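Local coordinates for malonyl CoA-acyl carrier protein transacylase (Synechocystis sp. PCC 6803 substr. Kazusa, PDB 4RR5), which transfers the malonyl group of malonyl-CoA to holo-acyl carrier protein, supplying malonyl-ACP for fatty acid biosynthesis, at residues V19-T24 against D288-L293; Q194-F199 against Q237-V242; G270-K273 against D278-L281. All coordinates share one frame; numbering follows the deposited sequence.

Interaction 1 (V19-T24 against D288-L293); sequences VDLLST and DDLNSL
Asp20 and Asp288 meet through water 1, the polar half of a sparse contact (78 Å² buried in all) that ties the loop between strand 3-7 and helix 25-38 to helix 287-291 at the C-terminal end of the chain, away from the presumed active-site residues. The water donates to Asp20 OD2 at 2.8 Å and accepts from the backbone N of Asp288 at 3.0 Å, whereas OD2 and that N are themselves 4.3 Å apart, too far for a direct bond. Asp20 OD2 also takes a hydrogen bond from the backbone N of Leu287, which precedes Asp288, and this is its strongest polar partner. One carboxylate oxygen thus serves two successive NH groups in the first turn of helix 287-291, the second by way of the water. With CG between its backbone N and carbonyl carbon (chi1 62°), the Asp20 carboxylate is turned to the start of that helix.

The apolar half is a single methyl contact: Leu21 CD2 lies 4.4 Å from Leu290 CD1. Both leucines are buried, and helix 56-76 supplies further neighbours, Ile69 beside Leu21 and Leu73 and Leu74 beside Leu290.

Within the loop, Thr24 OG1 donates to Leu21 O at 2.8 Å, with a C=O...OG1 angle of 161°. The same oxygen accepts from Ala27 N, which makes Thr24 the N-cap of helix 25-38.

The chemistry implies a join directed by a water-linked carboxylate, while the two leucines supply more than half of the small buried surface: an acidic group set at the N-terminal end of a short helix, where the helix dipole would probably favour its negative charge.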
loop_
_atom_site.group_PDB
_atom_site.type_symbol
_atom_site.label_atom_id
_atom_site.label_comp_id
_atom_site.label_asym_id
_atom_site.label_seq_id
_atom_site.Cartn_x
_atom_site.Cartn_y
_atom_site.Cartn_z
ATOM N N VAL A 19 4.089 14.236 -11.487
ATOM C CA VAL A 19 3.969 15.530 -12.150
ATOM C C VAL A 19 4.293 15.442 -13.633
ATOM O O VAL A 19 3.644 16.098 -14.445
ATOM C CB VAL A 19 4.839 16.576 -11.502
ATOM C CG1 VAL A 19 4.689 17.874 -12.233
ATOM C CG2 VAL A 19 4.422 16.752 -10.064
ATOM N N ASP A 20 5.239 14.590 -14.002
ATOM C CA ASP A 20 5.553 14.412 -15.422
ATOM C C ASP A 20 4.439 13.705 -16.184
ATOM O O ASP A 20 4.439 13.704 -17.412
ATOM C CB ASP A 20 6.836 13.621 -15.607
ATOM C CG ASP A 20 6.731 12.232 -15.040
ATOM O OD1 ASP A 20 6.159 12.097 -13.944
ATOM O OD2 ASP A 20 7.195 11.271 -15.686
ATOM N N LEU A 21 3.496 13.097 -15.464
ATOM C CA LEU A 21 2.418 12.340 -16.107
ATOM C C LEU A 21 1.410 13.257 -16.774
ATOM O O LEU A 21 0.649 12.833 -17.641
ATOM C CB LEU A 21 1.703 11.464 -15.090
ATOM C CG LEU A 21 2.594 10.462 -14.361
ATOM C CD1 LEU A 21 1.770 9.724 -13.329
ATOM C CD2 LEU A 21 3.258 9.497 -15.363
ATOM N N LEU A 22 1.455 14.520 -16.366
ATOM C CA LEU A 22 0.468 15.547 -16.687
ATOM C C LEU A 22 0.322 15.881 -18.187
ATOM O O LEU A 22 -0.671 16.457 -18.618
ATOM C CB LEU A 22 0.835 16.805 -15.899
ATOM C CG LEU A 22 -0.159 17.957 -15.834
ATOM C CD1 LEU A 22 -1.590 17.455 -15.606
ATOM C CD2 LEU A 22 0.287 18.909 -14.709
ATOM N N SER A 23 1.310 15.519 -18.985
ATOM C CA SER A 23 1.212 15.758 -20.409
ATOM C C SER A 23 0.328 14.705 -21.107
ATOM O O SER A 23 -0.059 14.887 -22.259
ATOM C CB SER A 23 2.615 15.795 -21.020
ATOM O OG SER A 23 3.335 14.610 -20.715
ATOM N N THR A 24 0.000 13.611 -20.420
ATOM C CA THR A 24 -0.947 12.636 -20.970
ATOM C C THR A 24 -2.402 13.094 -20.719
ATOM O O THR A 24 -2.720 13.681 -19.674
ATOM C CB THR A 24 -0.736 11.196 -20.373
ATOM O OG1 THR A 24 -1.153 11.153 -18.998
ATOM C CG2 THR A 24 0.728 10.759 -20.462
ATOM N N ASP A 288 9.093 8.366 -18.179
ATOM C CA ASP A 288 10.292 7.767 -18.762
ATOM C C ASP A 288 10.281 6.241 -18.689
ATOM O O ASP A 288 10.748 5.571 -19.612
ATOM C CB ASP A 288 11.549 8.309 -18.080
ATOM C CG ASP A 288 12.766 8.282 -18.999
ATOM O OD1 ASP A 288 12.861 7.363 -19.856
ATOM O OD2 ASP A 288 13.612 9.195 -18.876
ATOM N N ASP A 289 9.746 5.700 -17.595
ATOM C CA ASP A 289 9.579 4.258 -17.449
ATOM C C ASP A 289 8.595 3.739 -18.478
ATOM O O ASP A 289 8.814 2.701 -19.094
ATOM C CB ASP A 289 9.072 3.889 -16.046
ATOM C CG ASP A 289 9.933 4.450 -14.946
ATOM O OD1 ASP A 289 11.166 4.413 -15.096
ATOM O OD2 ASP A 289 9.377 4.930 -13.936
ATOM N N LEU A 290 7.486 4.451 -18.632
ATOM C CA LEU A 290 6.420 4.006 -19.519
ATOM C C LEU A 290 6.910 3.905 -20.953
ATOM O O LEU A 290 6.525 3.000 -21.704
ATOM C CB LEU A 290 5.233 4.965 -19.447
ATOM C CG LEU A 290 4.264 4.809 -18.278
ATOM C CD1 LEU A 290 3.389 6.053 -18.152
ATOM C CD2 LEU A 290 3.421 3.549 -18.464
ATOM N N ASN A 291 7.768 4.852 -21.322
ATOM C CA ASN A 291 8.189 5.002 -22.704
ATOM C C ASN A 291 9.144 3.906 -23.168
ATOM O O ASN A 291 9.258 3.655 -24.364
ATOM C CB ASN A 291 8.815 6.384 -22.894
ATOM C CG ASN A 291 7.813 7.500 -22.691
ATOM O OD1 ASN A 291 6.597 7.268 -22.739
ATOM N ND2 ASN A 291 8.312 8.721 -22.477
ATOM N N SER A 292 9.804 3.249 -22.212
ATOM C CA SER A 292 10.740 2.163 -22.495
ATOM C C SER A 292 10.007 0.850 -22.638
ATOM O O SER A 292 10.623 -0.205 -22.751
ATOM C CB SER A 292 11.775 2.046 -21.390
ATOM O OG SER A 292 12.259 3.323 -21.018
ATOM N N LEU A 293 8.685 0.937 -22.620
ATOM C CA LEU A 293 7.817 -0.219 -22.692
ATOM C C LEU A 293 8.013 -1.102 -21.461
ATOM O O LEU A 293 7.402 -0.866 -20.410
ATOM C CB LEU A 293 8.062 -1.003 -23.989
ATOM C CG LEU A 293 7.039 -0.686 -25.087
ATOM C CD1 LEU A 293 7.031 0.812 -25.423
ATOM C CD2 LEU A 293 7.261 -1.538 -26.337
HETATM O O HOH W 1 9.808 10.809 -16.538
#

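Interaction 2 (Q194-F199 against Q237-V242); sequences QPSQSF and QMTGSV
Met238 has its CG anti to the backbone N (chi1 -171°) and its chain bent at chi3 (-66°), which lays SD against Ser196 and turns CE to the ring of Phe199. Phe199 likewise has CG anti to its N (chi1 173°), which turns the ring to the methyl. Met238 SD lies 3.7 Å from Ser196 CB, and Met238 CE lies 3.6 Å from Phe199 CD2. The methyl approaches the ring obliquely near its CD2-CE2 bond, CE2 being 4.0 Å from Met238 CE. The same serine carbon meets a second partner, Thr239 CG2 at 3.7 Å from Ser196 CB, so Ser196 CB rests on two consecutive residues.

This buried contact sets helix 193-204 against the loop between helix 227-235 and strand 242-243, close to the presumed catalytic centre of the acyltransferase domain. The side chain of Met238 is about 6 Å from that of His188 and about 7 Å from that of Ser88, both active-site residues by similarity. The loop also holds that histidine directly, since Gly240 O accepts a hydrogen bond from His188 ND1. An alanine in place of Met238 would probably leave Ser196 CB and the CD2 and CE2 carbons of Phe199 without their sulfur and methyl contacts, opening a gap between helix and loop.

Polar linkage comes from water 2, which hydrogen-bonds both Ser196 OG at 3.1 Å and Thr239 OG1 at a short 2.5 Å, a length to be read with caution. Arg113 of helix 103-119 touches both Met238 and Phe199.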
loop_
_atom_site.group_PDB
_atom_site.type_symbol
_atom_site.label_atom_id
_atom_site.label_comp_id
_atom_site.label_asym_id
_atom_site.label_seq_id
_atom_site.Cartn_x
_atom_site.Cartn_y
_atom_site.Cartn_z
ATOM N N GLN A 194 -11.738 1.200 16.798
ATOM C CA GLN A 194 -12.860 2.138 16.750
ATOM C C GLN A 194 -12.814 3.004 15.493
ATOM O O GLN A 194 -13.834 3.166 14.832
ATOM C CB GLN A 194 -12.906 3.022 17.996
ATOM C CG GLN A 194 -12.448 2.327 19.253
ATOM C CD GLN A 194 -12.825 3.107 20.496
ATOM O OE1 GLN A 194 -13.441 4.171 20.399
ATOM N NE2 GLN A 194 -12.455 2.588 21.671
ATOM N N PRO A 195 -11.637 3.565 15.156
ATOM C CA PRO A 195 -11.505 4.172 13.827
ATOM C C PRO A 195 -11.860 3.228 12.671
ATOM O O PRO A 195 -12.600 3.618 11.774
ATOM C CB PRO A 195 -10.026 4.546 13.784
ATOM C CG PRO A 195 -9.715 4.890 15.197
ATOM C CD PRO A 195 -10.474 3.891 16.007
ATOM N N SER A 196 -11.346 2.002 12.692
ATOM C CA SER A 196 -11.643 1.047 11.631
ATOM C C SER A 196 -13.111 0.608 11.577
ATOM O O SER A 196 -13.543 0.058 10.565
ATOM C CB SER A 196 -10.765 -0.203 11.771
ATOM O OG SER A 196 -11.413 -1.359 11.251
ATOM N N GLN A 197 -13.884 0.829 12.642
ATOM C CA GLN A 197 -15.251 0.309 12.651
ATOM C C GLN A 197 -16.271 1.315 12.088
ATOM O O GLN A 197 -17.300 0.909 11.552
ATOM C CB GLN A 197 -15.635 -0.165 14.064
ATOM C CG GLN A 197 -16.548 0.731 14.894
ATOM C CD GLN A 197 -16.923 0.069 16.231
ATOM O OE1 GLN A 197 -17.023 -1.161 16.322
ATOM N NE2 GLN A 197 -17.107 0.883 17.272
ATOM N N SER A 198 -15.985 2.610 12.146
ATOM C CA SER A 198 -16.874 3.557 11.465
ATOM C C SER A 198 -16.680 3.556 9.936
ATOM O O SER A 198 -17.648 3.645 9.163
ATOM C CB SER A 198 -16.680 4.969 12.003
ATOM O OG SER A 198 -17.743 5.807 11.563
ATOM N N PHE A 199 -15.421 3.469 9.516
ATOM C CA PHE A 199 -15.061 3.378 8.104
ATOM C C PHE A 199 -15.608 2.092 7.476
ATOM O O PHE A 199 -16.002 2.083 6.308
ATOM C CB PHE A 199 -13.529 3.460 7.959
ATOM C CG PHE A 199 -13.023 3.216 6.561
ATOM C CD1 PHE A 199 -13.379 4.056 5.513
ATOM C CD2 PHE A 199 -12.168 2.150 6.302
ATOM C CE1 PHE A 199 -12.903 3.831 4.223
ATOM C CE2 PHE A 199 -11.687 1.922 5.027
ATOM C CZ PHE A 199 -12.056 2.767 3.978
ATOM N N GLN A 237 -8.429 -5.056 6.782
ATOM C CA GLN A 237 -7.053 -4.654 6.533
ATOM C C GLN A 237 -6.523 -3.640 7.537
ATOM O O GLN A 237 -5.343 -3.659 7.877
ATOM C CB GLN A 237 -6.924 -4.080 5.129
ATOM C CG GLN A 237 -5.511 -3.673 4.754
ATOM C CD GLN A 237 -5.509 -2.613 3.697
ATOM O OE1 GLN A 237 -6.231 -1.614 3.815
ATOM N NE2 GLN A 237 -4.723 -2.820 2.646
ATOM N N MET A 238 -7.388 -2.754 8.014
ATOM C CA MET A 238 -6.879 -1.628 8.760
ATOM C C MET A 238 -6.365 -2.027 10.144
ATOM O O MET A 238 -5.448 -1.388 10.673
ATOM C CB MET A 238 -7.941 -0.541 8.885
ATOM C CG MET A 238 -7.372 0.742 9.473
ATOM S SD MET A 238 -8.583 2.027 9.726
ATOM C CE MET A 238 -9.027 2.381 8.025
ATOM N N THR A 239 -6.947 -3.073 10.728
ATOM C CA THR A 239 -6.517 -3.557 12.044
ATOM C C THR A 239 -5.566 -4.745 11.944
ATOM O O THR A 239 -5.023 -5.217 12.950
ATOM C CB THR A 239 -7.704 -3.977 12.906
ATOM O OG1 THR A 239 -8.527 -4.884 12.159
ATOM C CG2 THR A 239 -8.515 -2.761 13.317
ATOM N N GLY A 240 -5.360 -5.210 10.720
ATOM C CA GLY A 240 -4.633 -6.430 10.487
ATOM C C GLY A 240 -3.307 -6.185 9.835
ATOM O O GLY A 240 -3.028 -5.083 9.365
ATOM N N SER A 241 -2.496 -7.234 9.804
ATOM C CA SER A 241 -1.124 -7.150 9.344
ATOM C C SER A 241 -1.020 -7.246 7.830
ATOM O O SER A 241 -1.816 -7.919 7.179
ATOM C CB SER A 241 -0.277 -8.246 9.992
ATOM O OG SER A 241 1.100 -8.046 9.701
ATOM N N VAL A 242 -0.025 -6.557 7.285
ATOM C CA VAL A 242 0.269 -6.615 5.867
ATOM C C VAL A 242 1.257 -7.754 5.590
ATOM O O VAL A 242 2.472 -7.660 5.867
ATOM C CB VAL A 242 0.825 -5.272 5.366
ATOM C CG1 VAL A 242 1.222 -5.373 3.913
ATOM C CG2 VAL A 242 -0.229 -4.191 5.546
HETATM O O HOH W 2 -9.588 -3.601 10.276
#

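Interaction 3 (G270-K273 against D278-L281); sequences GLCK and DLNL
Cys272 and Lys273, consecutive residues at the C-terminal end of helix 267-273, carry this side of the contact against Leu279 and Leu281; together the segments bury 174 Å². The thiol of Cys272 comes first. With SG anti to the backbone N (chi1 -159°), the sulfur touches both leucines, 3.7 Å from Leu279 CD1 and 4.1 Å from Leu281 CD2. Its CB is also 4.1 Å from Leu281 CD2, so that methyl lies alongside the CB-SG bond instead of meeting the sulfur alone. The carbon-sulfur contacts are van der Waals in range, and the residue is buried.

Lys273 follows. Its CB points away from the strand, yet the start of the side chain still makes contact: CG lies 3.7 Å from Leu281 CD1. Beyond CG the chain is extended, and the two side chains cross at a slant, the lysine meeting the leucine by its aliphatic base and not by its ammonium end. Leu281 is therefore divided between the helix residues, one methyl for the cysteine and the other for the lysine.

The cysteine also touches Met248 of helix 244-254, and both Cys272 and Leu281 pack on Tyr259 of strand 258-262. Asn280, between the two leucines, has its CB directed away from the helix and makes backbone bonds to Thr257 and Tyr259. Those bonds join strand 280-284, outermost in the four-stranded parallel sheet, to strand 258-262 and the residue before it, and helix 267-273 packs on this pair as the connecting helix of a beta-alpha-beta unit.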
loop_
_atom_site.group_PDB
_atom_site.type_symbol
_atom_site.label_atom_id
_atom_site.label_comp_id
_atom_site.label_asym_id
_atom_site.label_seq_id
_atom_site.Cartn_x
_atom_site.Cartn_y
_atom_site.Cartn_z
ATOM N N GLY A 270 12.428 -3.632 -4.301
ATOM C CA GLY A 270 13.492 -3.801 -3.328
ATOM C C GLY A 270 13.199 -4.982 -2.415
ATOM O O GLY A 270 14.058 -5.849 -2.206
ATOM N N LEU A 271 11.979 -5.026 -1.883
ATOM C CA LEU A 271 11.534 -6.153 -1.070
ATOM C C LEU A 271 11.598 -7.444 -1.875
ATOM O O LEU A 271 12.118 -8.451 -1.402
ATOM C CB LEU A 271 10.113 -5.922 -0.543
ATOM C CG LEU A 271 9.994 -4.847 0.536
ATOM C CD1 LEU A 271 8.558 -4.585 0.893
ATOM C CD2 LEU A 271 10.768 -5.270 1.758
ATOM N N CYS A 272 11.082 -7.410 -3.099
ATOM C CA CYS A 272 11.046 -8.611 -3.928
ATOM C C CYS A 272 12.431 -9.189 -4.237
ATOM O O CYS A 272 12.576 -10.402 -4.438
ATOM C CB CYS A 272 10.327 -8.337 -5.240
ATOM S SG CYS A 272 9.721 -9.861 -5.991
ATOM N N LYS A 273 13.435 -8.319 -4.281
ATOM C CA LYS A 273 14.804 -8.744 -4.531
ATOM C C LYS A 273 15.189 -9.834 -3.548
ATOM O O LYS A 273 15.534 -10.951 -3.935
ATOM C CB LYS A 273 15.770 -7.564 -4.416
ATOM C CG LYS A 273 15.834 -6.689 -5.657
ATOM C CD LYS A 273 16.974 -5.685 -5.551
ATOM C CE LYS A 273 16.985 -4.738 -6.750
ATOM N NZ LYS A 273 18.202 -3.893 -6.747
ATOM N N ASP A 278 14.347 -14.540 -8.358
ATOM C CA ASP A 278 14.283 -15.060 -9.716
ATOM C C ASP A 278 13.150 -14.398 -10.509
ATOM O O ASP A 278 12.882 -14.760 -11.661
ATOM C CB ASP A 278 14.112 -16.587 -9.713
ATOM C CG ASP A 278 12.882 -17.053 -8.937
ATOM O OD1 ASP A 278 12.543 -16.426 -7.899
ATOM O OD2 ASP A 278 12.269 -18.067 -9.362
ATOM N N LEU A 279 12.485 -13.426 -9.893
ATOM C CA LEU A 279 11.438 -12.669 -10.576
ATOM C C LEU A 279 12.005 -11.415 -11.235
ATOM O O LEU A 279 12.908 -10.755 -10.700
ATOM C CB LEU A 279 10.322 -12.277 -9.609
ATOM C CG LEU A 279 9.420 -13.365 -9.032
ATOM C CD1 LEU A 279 8.505 -12.762 -7.976
ATOM C CD2 LEU A 279 8.598 -13.976 -10.127
ATOM N N ASN A 280 11.460 -11.086 -12.403
ATOM C CA ASN A 280 11.896 -9.907 -13.141
ATOM C C ASN A 280 11.183 -8.667 -12.651
ATOM O O ASN A 280 9.956 -8.649 -12.551
ATOM C CB ASN A 280 11.640 -10.088 -14.629
ATOM C CG ASN A 280 12.203 -11.380 -15.154
ATOM O OD1 ASN A 280 13.395 -11.471 -15.452
ATOM N ND2 ASN A 280 11.350 -12.400 -15.259
ATOM N N LEU A 281 11.955 -7.627 -12.376
ATOM C CA LEU A 281 11.421 -6.409 -11.787
ATOM C C LEU A 281 11.425 -5.216 -12.747
ATOM O O LEU A 281 12.439 -4.926 -13.395
ATOM C CB LEU A 281 12.225 -6.055 -10.529
ATOM C CG LEU A 281 12.617 -7.261 -9.666
ATOM C CD1 LEU A 281 13.454 -6.827 -8.471
ATOM C CD2 LEU A 281 11.394 -8.071 -9.230
#

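How the interactions relate
From the N terminus, the loop after strand 3-7 opens interaction 1, which closes only at helix 287-291 and so spans nearly the whole chain. Interactions 2 and 3 both nest inside that span and follow one another in series without crossing. Interaction 2 joins helix 193-204 to the loop before strand 242-243; interaction 3 closes a short loop, with four residues between its segments, and ties helix 267-273 to strand 280-284. That strand leads directly to helix 287-291, though the nearest atoms of interactions 1 and 3 are about 10 Å apart. Interaction 2 lies across the chain's centre from both others, with centres 34 Å from interaction 1 and 29 Å from interaction 3.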